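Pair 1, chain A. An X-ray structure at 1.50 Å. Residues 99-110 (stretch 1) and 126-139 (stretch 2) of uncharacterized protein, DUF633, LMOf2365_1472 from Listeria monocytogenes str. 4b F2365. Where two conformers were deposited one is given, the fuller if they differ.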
# COMPACT_ATOMS: atom_id res chain seq x y z
N MSE A 99 -4.97 1.06 4.83
CA MSE A 99 -6.10 0.12 4.69
C MSE A 99 -5.51 -1.23 4.41
O MSE A 99 -4.39 -1.34 3.92
CB MSE A 99 -6.93 0.49 3.46
CG MSE A 99 -7.64 1.76 3.58
SE MSE A 99 -8.74 1.95 2.01
CE MSE A 99 -8.54 3.90 1.82
N GLY A 100 -6.30 -2.29 4.61
CA GLY A 100 -5.80 -3.61 4.25
C GLY A 100 -5.66 -3.79 2.75
O GLY A 100 -6.43 -3.21 1.97
N GLY A 101 -4.71 -4.64 2.37
CA GLY A 101 -4.45 -4.98 0.95
C GLY A 101 -5.66 -5.45 0.19
O GLY A 101 -5.79 -5.10 -0.97
N THR A 102 -6.51 -6.29 0.80
CA THR A 102 -7.71 -6.79 0.14
C THR A 102 -8.67 -5.63 -0.17
O THR A 102 -9.21 -5.56 -1.28
CB THR A 102 -8.40 -7.91 0.97
OG1 THR A 102 -7.42 -8.89 1.30
CG2 THR A 102 -9.48 -8.59 0.18
N LEU A 103 -8.85 -4.73 0.79
CA LEU A 103 -9.75 -3.57 0.65
C LEU A 103 -9.25 -2.66 -0.47
O LEU A 103 -10.05 -2.17 -1.27
CB LEU A 103 -9.87 -2.74 1.93
CG LEU A 103 -10.84 -1.52 1.85
CD1 LEU A 103 -12.21 -1.81 1.15
CD2 LEU A 103 -11.07 -0.90 3.22
N ILE A 104 -7.94 -2.42 -0.48
CA ILE A 104 -7.32 -1.60 -1.53
C ILE A 104 -7.50 -2.24 -2.88
O ILE A 104 -7.84 -1.57 -3.85
CB ILE A 104 -5.79 -1.32 -1.28
CG1 ILE A 104 -5.60 -0.49 -0.01
CG2 ILE A 104 -5.19 -0.57 -2.49
CD1 ILE A 104 -4.15 -0.19 0.38
N ARG A 105 -7.30 -3.55 -2.95
CA ARG A 105 -7.47 -4.28 -4.19
C ARG A 105 -8.91 -4.09 -4.68
O ARG A 105 -9.12 -3.81 -5.87
CB ARG A 105 -7.17 -5.78 -4.02
CG ARG A 105 -7.17 -6.51 -5.38
CD ARG A 105 -6.56 -7.92 -5.26
NE ARG A 105 -6.48 -8.56 -6.58
CZ ARG A 105 -5.83 -9.69 -6.85
NH1 ARG A 105 -5.21 -10.38 -5.89
NH2 ARG A 105 -5.83 -10.16 -8.10
N THR A 106 -9.87 -4.26 -3.76
CA THR A 106 -11.33 -4.13 -4.07
C THR A 106 -11.61 -2.72 -4.61
O THR A 106 -12.29 -2.58 -5.64
CB THR A 106 -12.19 -4.47 -2.85
OG1 THR A 106 -11.94 -5.84 -2.50
CG2 THR A 106 -13.70 -4.29 -3.12
N ILE A 107 -11.01 -1.72 -3.97
CA ILE A 107 -11.16 -0.33 -4.40
C ILE A 107 -10.66 -0.15 -5.83
O ILE A 107 -11.32 0.52 -6.65
CB ILE A 107 -10.45 0.64 -3.42
CG1 ILE A 107 -11.29 0.75 -2.14
CG2 ILE A 107 -10.24 2.04 -4.07
CD1 ILE A 107 -10.59 1.46 -1.04
N LEU A 108 -9.50 -0.71 -6.13
CA LEU A 108 -8.92 -0.65 -7.48
C LEU A 108 -9.73 -1.40 -8.55
O LEU A 108 -9.85 -0.90 -9.69
CB LEU A 108 -7.47 -1.17 -7.50
CG LEU A 108 -6.48 -0.30 -6.71
CD1 LEU A 108 -5.15 -1.03 -6.58
CD2 LEU A 108 -6.26 1.09 -7.38
N GLU A 109 -10.27 -2.56 -8.19
CA GLU A 109 -11.09 -3.35 -9.11
C GLU A 109 -12.47 -2.73 -9.33
O GLU A 109 -12.85 -2.50 -10.48
CB GLU A 109 -11.17 -4.81 -8.65
CG GLU A 109 -9.80 -5.49 -8.67
CD GLU A 109 -9.78 -6.89 -8.06
OE1 GLU A 109 -10.69 -7.21 -7.26
OE2 GLU A 109 -8.82 -7.64 -8.36
N GLU A 110 -13.21 -2.43 -8.27
CA GLU A 110 -14.52 -1.77 -8.43
C GLU A 110 -14.39 -0.41 -9.09
O GLU A 110 -15.27 0.01 -9.84
CB GLU A 110 -15.24 -1.62 -7.10
CG GLU A 110 -15.64 -2.93 -6.46
CD GLU A 110 -16.24 -2.75 -5.08
OE1 GLU A 110 -16.27 -1.61 -4.54
OE2 GLU A 110 -16.67 -3.76 -4.51
N ASN A 126 -1.78 -2.16 4.97
CA ASN A 126 -1.47 -2.49 6.37
C ASN A 126 -1.41 -4.01 6.59
O ASN A 126 -1.02 -4.45 7.65
CB ASN A 126 -2.53 -1.90 7.29
CG ASN A 126 -2.37 -0.40 7.48
OD1 ASN A 126 -1.34 0.19 7.12
ND2 ASN A 126 -3.37 0.21 8.03
N ILE A 127 -1.86 -4.78 5.60
CA ILE A 127 -1.90 -6.26 5.67
C ILE A 127 -1.96 -6.74 4.24
O ILE A 127 -2.46 -6.01 3.35
CB ILE A 127 -3.16 -6.78 6.51
CG1 ILE A 127 -3.15 -8.30 6.77
CG2 ILE A 127 -4.47 -6.38 5.90
CD1 ILE A 127 -4.33 -8.75 7.74
N ALA A 128 -1.50 -7.97 4.00
CA ALA A 128 -1.67 -8.62 2.70
C ALA A 128 -1.21 -7.75 1.49
O ALA A 128 -1.96 -7.64 0.49
CB ALA A 128 -3.11 -9.08 2.54
N ALA A 129 -0.01 -7.21 1.61
CA ALA A 129 0.60 -6.43 0.52
C ALA A 129 0.64 -7.29 -0.76
O ALA A 129 0.43 -6.79 -1.87
CB ALA A 129 2.00 -5.97 0.90
N TRP A 130 0.90 -8.59 -0.62
CA TRP A 130 0.99 -9.47 -1.77
C TRP A 130 -0.26 -9.39 -2.66
O TRP A 130 -0.14 -9.61 -3.88
CB TRP A 130 1.25 -10.94 -1.32
CG TRP A 130 0.06 -11.56 -0.61
CD1 TRP A 130 -0.16 -11.58 0.74
CD2 TRP A 130 -1.06 -12.24 -1.21
NE1 TRP A 130 -1.33 -12.24 1.03
CE2 TRP A 130 -1.91 -12.65 -0.14
CE3 TRP A 130 -1.42 -12.56 -2.53
CZ2 TRP A 130 -3.10 -13.37 -0.36
CZ3 TRP A 130 -2.60 -13.25 -2.75
CH2 TRP A 130 -3.42 -13.65 -1.66
N GLN A 131 -1.43 -9.10 -2.11
CA GLN A 131 -2.67 -9.00 -2.87
C GLN A 131 -2.53 -7.91 -3.93
O GLN A 131 -3.04 -8.05 -5.05
CB GLN A 131 -3.85 -8.62 -2.00
CG GLN A 131 -4.32 -9.69 -1.05
CD GLN A 131 -5.39 -10.53 -1.68
OE1 GLN A 131 -5.63 -10.43 -2.89
NE2 GLN A 131 -6.02 -11.39 -0.88
N LEU A 132 -1.85 -6.83 -3.59
CA LEU A 132 -1.69 -5.73 -4.53
C LEU A 132 -0.60 -6.03 -5.56
O LEU A 132 -0.64 -5.55 -6.71
CB LEU A 132 -1.39 -4.45 -3.76
CG LEU A 132 -2.56 -4.00 -2.89
CD1 LEU A 132 -2.14 -2.82 -2.07
CD2 LEU A 132 -3.82 -3.67 -3.73
N ARG A 133 0.39 -6.85 -5.21
CA ARG A 133 1.39 -7.26 -6.19
C ARG A 133 0.78 -8.23 -7.18
O ARG A 133 1.12 -8.16 -8.37
CB ARG A 133 2.69 -7.79 -5.51
CG ARG A 133 3.20 -6.76 -4.51
CD ARG A 133 4.65 -7.01 -4.19
NE ARG A 133 5.11 -6.20 -3.09
CZ ARG A 133 5.05 -6.53 -1.80
NH1 ARG A 133 4.58 -7.74 -1.43
NH2 ARG A 133 5.49 -5.68 -0.88
N GLU A 134 -0.18 -9.06 -6.73
CA GLU A 134 -0.93 -9.92 -7.65
C GLU A 134 -1.77 -9.07 -8.56
O GLU A 134 -1.78 -9.33 -9.77
CB GLU A 134 -1.81 -10.94 -6.91
CG GLU A 134 -2.33 -11.98 -7.86
CD GLU A 134 -2.83 -13.19 -7.15
OE1 GLU A 134 -3.63 -13.04 -6.19
OE2 GLU A 134 -2.39 -14.29 -7.55
N TRP A 135 -2.46 -8.07 -8.00
CA TRP A 135 -3.25 -7.16 -8.81
C TRP A 135 -2.36 -6.52 -9.87
O TRP A 135 -2.78 -6.37 -11.02
CB TRP A 135 -3.88 -6.10 -7.90
CG TRP A 135 -4.72 -5.08 -8.68
CD1 TRP A 135 -6.03 -5.16 -8.98
CD2 TRP A 135 -4.23 -3.86 -9.24
NE1 TRP A 135 -6.41 -4.06 -9.72
CE2 TRP A 135 -5.32 -3.26 -9.93
CE3 TRP A 135 -2.97 -3.25 -9.29
CZ2 TRP A 135 -5.19 -2.03 -10.61
CZ3 TRP A 135 -2.84 -2.03 -9.96
CH2 TRP A 135 -3.96 -1.44 -10.61
N SER A 136 -1.16 -6.11 -9.50
CA SER A 136 -0.24 -5.47 -10.44
C SER A 136 0.05 -6.38 -11.63
O SER A 136 0.03 -5.94 -12.78
CB SER A 136 1.02 -5.04 -9.67
OG SER A 136 2.23 -5.37 -10.31
N GLU A 137 0.28 -7.66 -11.37
CA GLU A 137 0.49 -8.62 -12.42
C GLU A 137 -0.77 -8.82 -13.27
O GLU A 137 -0.65 -8.79 -14.50
CB GLU A 137 0.87 -9.96 -11.77
CG GLU A 137 1.03 -11.10 -12.74
CD GLU A 137 1.67 -12.29 -12.07
OE1 GLU A 137 0.88 -13.13 -11.54
OE2 GLU A 137 2.91 -12.44 -12.12
N GLN A 138 -1.95 -9.01 -12.65
CA GLN A 138 -3.21 -9.24 -13.40
C GLN A 138 -3.61 -8.05 -14.25
O GLN A 138 -4.23 -8.23 -15.30
CB GLN A 138 -4.39 -9.58 -12.50
CG GLN A 138 -4.34 -10.95 -11.89
CD GLN A 138 -5.42 -11.13 -10.85
OE1 GLN A 138 -6.21 -10.20 -10.59
NE2 GLN A 138 -5.47 -12.31 -10.23
N ASN A 139 -3.23 -6.85 -13.82
CA ASN A 139 -3.65 -5.67 -14.57
C ASN A 139 -2.52 -4.94 -15.31
O ASN A 139 -2.72 -3.85 -15.83
CB ASN A 139 -4.40 -4.75 -13.63
CG ASN A 139 -5.70 -5.36 -13.17
OD1 ASN A 139 -6.71 -5.22 -13.84
ND2 ASN A 139 -5.69 -6.07 -12.01
O HOH W 1 -8.64 -2.77 -11.35
O HOH W 2 -7.26 -8.02 -10.64

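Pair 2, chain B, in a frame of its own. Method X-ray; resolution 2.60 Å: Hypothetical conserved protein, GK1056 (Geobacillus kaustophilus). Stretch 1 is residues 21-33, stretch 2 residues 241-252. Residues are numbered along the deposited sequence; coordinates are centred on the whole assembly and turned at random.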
# COMPACT_ATOMS: atom_id res chain seq x y z
N LEU B 21 -5.14 -10.89 -2.69
CA LEU B 21 -5.22 -10.77 -4.13
C LEU B 21 -5.05 -12.13 -4.79
O LEU B 21 -3.98 -12.73 -4.75
CB LEU B 21 -4.14 -9.81 -4.62
CG LEU B 21 -4.11 -9.58 -6.12
CD1 LEU B 21 -5.40 -8.96 -6.60
CD2 LEU B 21 -2.96 -8.68 -6.42
N PRO B 22 -6.12 -12.65 -5.40
CA PRO B 22 -6.02 -13.96 -6.04
C PRO B 22 -4.98 -14.00 -7.17
O PRO B 22 -4.87 -13.06 -7.96
CB PRO B 22 -7.44 -14.20 -6.57
CG PRO B 22 -8.30 -13.40 -5.64
CD PRO B 22 -7.50 -12.13 -5.47
N LEU B 23 -4.24 -15.10 -7.25
CA LEU B 23 -3.23 -15.29 -8.29
C LEU B 23 -3.82 -15.15 -9.70
O LEU B 23 -3.21 -14.54 -10.58
CB LEU B 23 -2.60 -16.68 -8.14
CG LEU B 23 -1.22 -16.86 -7.48
CD1 LEU B 23 -0.96 -15.85 -6.38
CD2 LEU B 23 -1.15 -18.28 -6.95
N SER B 24 -5.01 -15.70 -9.91
CA SER B 24 -5.65 -15.64 -11.23
C SER B 24 -6.10 -14.24 -11.64
O SER B 24 -6.34 -13.99 -12.83
CB SER B 24 -6.83 -16.62 -11.31
OG SER B 24 -7.85 -16.28 -10.39
N THR B 25 -6.24 -13.34 -10.67
CA THR B 25 -6.64 -11.97 -10.97
C THR B 25 -5.41 -11.26 -11.54
O THR B 25 -5.52 -10.41 -12.42
CB THR B 25 -7.14 -11.23 -9.70
OG1 THR B 25 -8.40 -11.80 -9.30
CG2 THR B 25 -7.34 -9.75 -9.97
N ILE B 26 -4.23 -11.64 -11.04
CA ILE B 26 -2.98 -11.09 -11.54
C ILE B 26 -2.82 -11.54 -12.99
O ILE B 26 -2.40 -10.75 -13.84
CB ILE B 26 -1.77 -11.58 -10.70
CG1 ILE B 26 -1.80 -10.91 -9.31
CG2 ILE B 26 -0.45 -11.27 -11.42
CD1 ILE B 26 -0.63 -11.28 -8.44
N GLU B 27 -3.15 -12.80 -13.27
CA GLU B 27 -3.07 -13.33 -14.64
C GLU B 27 -4.10 -12.59 -15.49
O GLU B 27 -3.80 -12.16 -16.61
CB GLU B 27 -3.41 -14.82 -14.68
CG GLU B 27 -2.34 -15.73 -15.26
CD GLU B 27 -1.65 -15.19 -16.50
OE1 GLU B 27 -0.69 -14.40 -16.36
OE2 GLU B 27 -2.05 -15.56 -17.63
N ALA B 28 -5.31 -12.47 -14.96
CA ALA B 28 -6.40 -11.80 -15.66
C ALA B 28 -5.95 -10.42 -16.16
O ALA B 28 -6.01 -10.14 -17.36
CB ALA B 28 -7.60 -11.65 -14.72
N VAL B 29 -5.50 -9.57 -15.23
CA VAL B 29 -5.05 -8.23 -15.57
C VAL B 29 -3.92 -8.26 -16.59
O VAL B 29 -3.90 -7.47 -17.54
CB VAL B 29 -4.60 -7.44 -14.32
CG1 VAL B 29 -3.95 -6.14 -14.72
CG2 VAL B 29 -5.80 -7.16 -13.41
N ARG B 30 -2.98 -9.18 -16.41
CA ARG B 30 -1.86 -9.30 -17.34
C ARG B 30 -2.39 -9.55 -18.75
O ARG B 30 -2.02 -8.85 -19.68
CB ARG B 30 -0.95 -10.45 -16.91
CG ARG B 30 0.01 -10.89 -17.99
CD ARG B 30 0.79 -12.12 -17.58
NE ARG B 30 1.50 -12.68 -18.72
CZ ARG B 30 0.98 -13.54 -19.59
NH1 ARG B 30 1.72 -13.98 -20.59
NH2 ARG B 30 -0.26 -13.98 -19.44
N ARG B 31 -3.26 -10.55 -18.88
CA ARG B 31 -3.85 -10.91 -20.17
C ARG B 31 -4.61 -9.74 -20.80
O ARG B 31 -4.48 -9.50 -22.00
CB ARG B 31 -4.79 -12.11 -20.01
CG ARG B 31 -4.09 -13.44 -19.74
CD ARG B 31 -3.23 -13.84 -20.93
NE ARG B 31 -4.04 -13.96 -22.14
CZ ARG B 31 -4.79 -15.01 -22.44
NH1 ARG B 31 -4.84 -16.06 -21.62
NH2 ARG B 31 -5.51 -15.02 -23.56
N LEU B 32 -5.40 -9.02 -20.00
CA LEU B 32 -6.14 -7.88 -20.53
C LEU B 32 -5.21 -6.82 -21.12
O LEU B 32 -5.41 -6.36 -22.25
CB LEU B 32 -7.01 -7.25 -19.44
CG LEU B 32 -8.24 -8.02 -18.98
CD1 LEU B 32 -8.99 -7.20 -17.95
CD2 LEU B 32 -9.15 -8.32 -20.16
N LYS B 33 -4.20 -6.42 -20.35
CA LYS B 33 -3.24 -5.42 -20.81
C LYS B 33 -2.55 -5.86 -22.10
O LYS B 33 -2.37 -5.08 -23.03
CB LYS B 33 -2.19 -5.15 -19.73
CG LYS B 33 -2.67 -4.26 -18.60
CD LYS B 33 -1.89 -4.54 -17.32
CE LYS B 33 -1.61 -3.27 -16.55
NZ LYS B 33 -0.50 -2.48 -17.19
N PRO B 241 -17.61 -16.43 -7.18
CA PRO B 241 -17.16 -15.62 -6.05
C PRO B 241 -15.71 -15.19 -6.25
O PRO B 241 -14.99 -15.79 -7.06
CB PRO B 241 -17.34 -16.57 -4.87
CG PRO B 241 -18.50 -17.42 -5.29
CD PRO B 241 -18.15 -17.72 -6.72
N VAL B 242 -15.28 -14.16 -5.52
CA VAL B 242 -13.92 -13.65 -5.65
C VAL B 242 -12.84 -14.70 -5.40
O VAL B 242 -11.80 -14.71 -6.06
CB VAL B 242 -13.69 -12.45 -4.72
CG1 VAL B 242 -13.84 -12.89 -3.26
CG2 VAL B 242 -12.31 -11.86 -4.97
N ASP B 243 -13.07 -15.58 -4.44
CA ASP B 243 -12.08 -16.60 -4.12
C ASP B 243 -12.21 -17.85 -4.99
O ASP B 243 -11.61 -18.88 -4.70
CB ASP B 243 -12.15 -16.96 -2.64
CG ASP B 243 -13.47 -17.58 -2.26
OD1 ASP B 243 -14.52 -17.04 -2.65
OD2 ASP B 243 -13.45 -18.60 -1.54
N LYS B 244 -13.00 -17.76 -6.06
CA LYS B 244 -13.19 -18.88 -6.97
C LYS B 244 -12.83 -18.47 -8.38
O LYS B 244 -13.47 -18.88 -9.34
CB LYS B 244 -14.65 -19.36 -6.93
CG LYS B 244 -15.07 -19.94 -5.60
CD LYS B 244 -14.25 -21.17 -5.28
CE LYS B 244 -14.60 -21.72 -3.90
NZ LYS B 244 -13.82 -22.95 -3.61
N GLU B 245 -11.80 -17.64 -8.49
CA GLU B 245 -11.33 -17.14 -9.78
C GLU B 245 -12.45 -16.34 -10.46
O GLU B 245 -12.57 -16.34 -11.68
CB GLU B 245 -10.89 -18.29 -10.67
CG GLU B 245 -9.93 -19.26 -10.00
CD GLU B 245 -9.12 -20.05 -11.00
OE1 GLU B 245 -9.66 -20.36 -12.09
OE2 GLU B 245 -7.94 -20.36 -10.72
N GLY B 246 -13.26 -15.67 -9.64
CA GLY B 246 -14.37 -14.89 -10.16
C GLY B 246 -14.02 -13.96 -11.31
O GLY B 246 -14.67 -13.98 -12.36
N ILE B 247 -12.98 -13.15 -11.13
CA ILE B 247 -12.58 -12.22 -12.17
C ILE B 247 -12.06 -12.90 -13.43
O ILE B 247 -12.45 -12.55 -14.53
CB ILE B 247 -11.56 -11.23 -11.63
CG1 ILE B 247 -12.30 -10.26 -10.70
CG2 ILE B 247 -10.88 -10.49 -12.78
CD1 ILE B 247 -11.43 -9.22 -10.09
N TRP B 248 -11.17 -13.88 -13.26
CA TRP B 248 -10.62 -14.60 -14.40
C TRP B 248 -11.73 -15.29 -15.19
O TRP B 248 -11.81 -15.17 -16.41
CB TRP B 248 -9.61 -15.65 -13.92
CG TRP B 248 -9.18 -16.60 -14.99
CD1 TRP B 248 -9.74 -17.80 -15.29
CD2 TRP B 248 -8.13 -16.40 -15.94
NE1 TRP B 248 -9.11 -18.37 -16.37
CE2 TRP B 248 -8.11 -17.53 -16.79
CE3 TRP B 248 -7.20 -15.38 -16.16
CZ2 TRP B 248 -7.20 -17.67 -17.84
CZ3 TRP B 248 -6.29 -15.52 -17.21
CH2 TRP B 248 -6.30 -16.66 -18.03
N TYR B 249 -12.58 -16.01 -14.47
CA TYR B 249 -13.69 -16.73 -15.08
C TYR B 249 -14.60 -15.77 -15.84
O TYR B 249 -14.95 -16.02 -17.00
CB TYR B 249 -14.49 -17.48 -14.01
CG TYR B 249 -15.66 -18.25 -14.57
CD1 TYR B 249 -16.96 -17.75 -14.48
CD2 TYR B 249 -15.46 -19.46 -15.22
CE1 TYR B 249 -18.04 -18.45 -15.02
CE2 TYR B 249 -16.53 -20.17 -15.77
CZ TYR B 249 -17.81 -19.65 -15.67
OH TYR B 249 -18.85 -20.36 -16.22
N GLY B 250 -14.98 -14.69 -15.17
CA GLY B 250 -15.86 -13.72 -15.80
C GLY B 250 -15.28 -13.17 -17.08
O GLY B 250 -15.95 -13.16 -18.12
N LEU B 251 -14.03 -12.72 -17.02
CA LEU B 251 -13.37 -12.16 -18.19
C LEU B 251 -13.29 -13.20 -19.31
O LEU B 251 -13.36 -12.86 -20.49
CB LEU B 251 -11.96 -11.67 -17.81
CG LEU B 251 -11.88 -10.42 -16.92
CD1 LEU B 251 -10.46 -10.26 -16.40
CD2 LEU B 251 -12.33 -9.18 -17.70
N LYS B 252 -13.16 -14.46 -18.93
CA LYS B 252 -13.08 -15.56 -19.88
C LYS B 252 -14.46 -15.72 -20.56
O LYS B 252 -14.57 -15.81 -21.78
CB LYS B 252 -12.70 -16.84 -19.15
CG LYS B 252 -12.03 -17.89 -20.01
CD LYS B 252 -10.57 -17.56 -20.23
CE LYS B 252 -9.94 -18.53 -21.21
NZ LYS B 252 -10.11 -19.95 -20.78
O HOH W 3 -9.70 -14.31 -10.76

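The sharpest difference lies at one matched position, Arg A105 in pair 1 and Ala B28 in pair 2: the arginine reaches across and binds polar groups of the second helix, whereas the alanine offers one methyl to apolar side chains of the second helix, and pair 2 has no direct hydrogen bond between its stretches. The backbones nevertheless agree, with an RMSD of 0.9 Å over 14 central residues. In both, two helices run in roughly the same direction, at 29° and a closest axial approach of 8.0 Å in pair 1, at 37° and 8.2 Å in pair 2.

In pair 1 the side chain of Arg A105 sits among Gln A131, Glu A134, Trp A135 and Gln A138. Its NH1 donates to Gln A131 OE1 (3.0 Å) and, within a salt bridge, to Glu A134 OE1 (3.1 Å); the hydrogen bond from NH2 to Gln A138 OE1 is short (2.5 Å) but weak, because its angle is poor. Glu A109 OE2 holds the inner end of the guanidinium from the same helix, 3.1 Å from Arg A105 NE. In pair 2, Ala B28 CB instead meets Leu B251 CD1 (3.6 Å) and Ile B247 CG2 (4.0 Å), residues that match Trp A135 and Gln A131.

Leu A132 and Trp B248 also match, and each is a knob in a hole of the first helix. Leu A132 packs among Gly A101, Ile A104, Arg A105 and Leu A108, with its CD2 3.6 Å from Ile A104 CG2. Trp B248 fills the corresponding hole of Ser B24, Glu B27, Ala B28 and Arg B31; its larger side chain, an indole, brings CH2 to 3.9 Å from Arg B31 NH1. In pair 1 the indole that packs against the first helix comes about one turn later, at Trp A135, where Leu A108 CD1 stands over the six-membered ring, 3.9 Å from its centroid. Leu B251, at that position, packs its CD1 against Leu B32 CD1 (3.7 Å).

Gly A101 matches Ser B24, though their CA atoms lie 1.6 Å apart. Gly A101 N donates to Ile A127 O (2.8 Å), and an ideal CB there would fall 2.1 Å from Ala A128 O, a clash. Ser B24 has room for its side chain: its OG is 3.6 Å from Glu B245 CA and 2.7 Å from water 3, which accepts from Trp B248 N (2.9 Å). Water thus supplies a polar link in pair 2, while pair 1 adds water 1 between Leu A108 O (2.8 Å) and Trp A135 NE1 (3.0 Å).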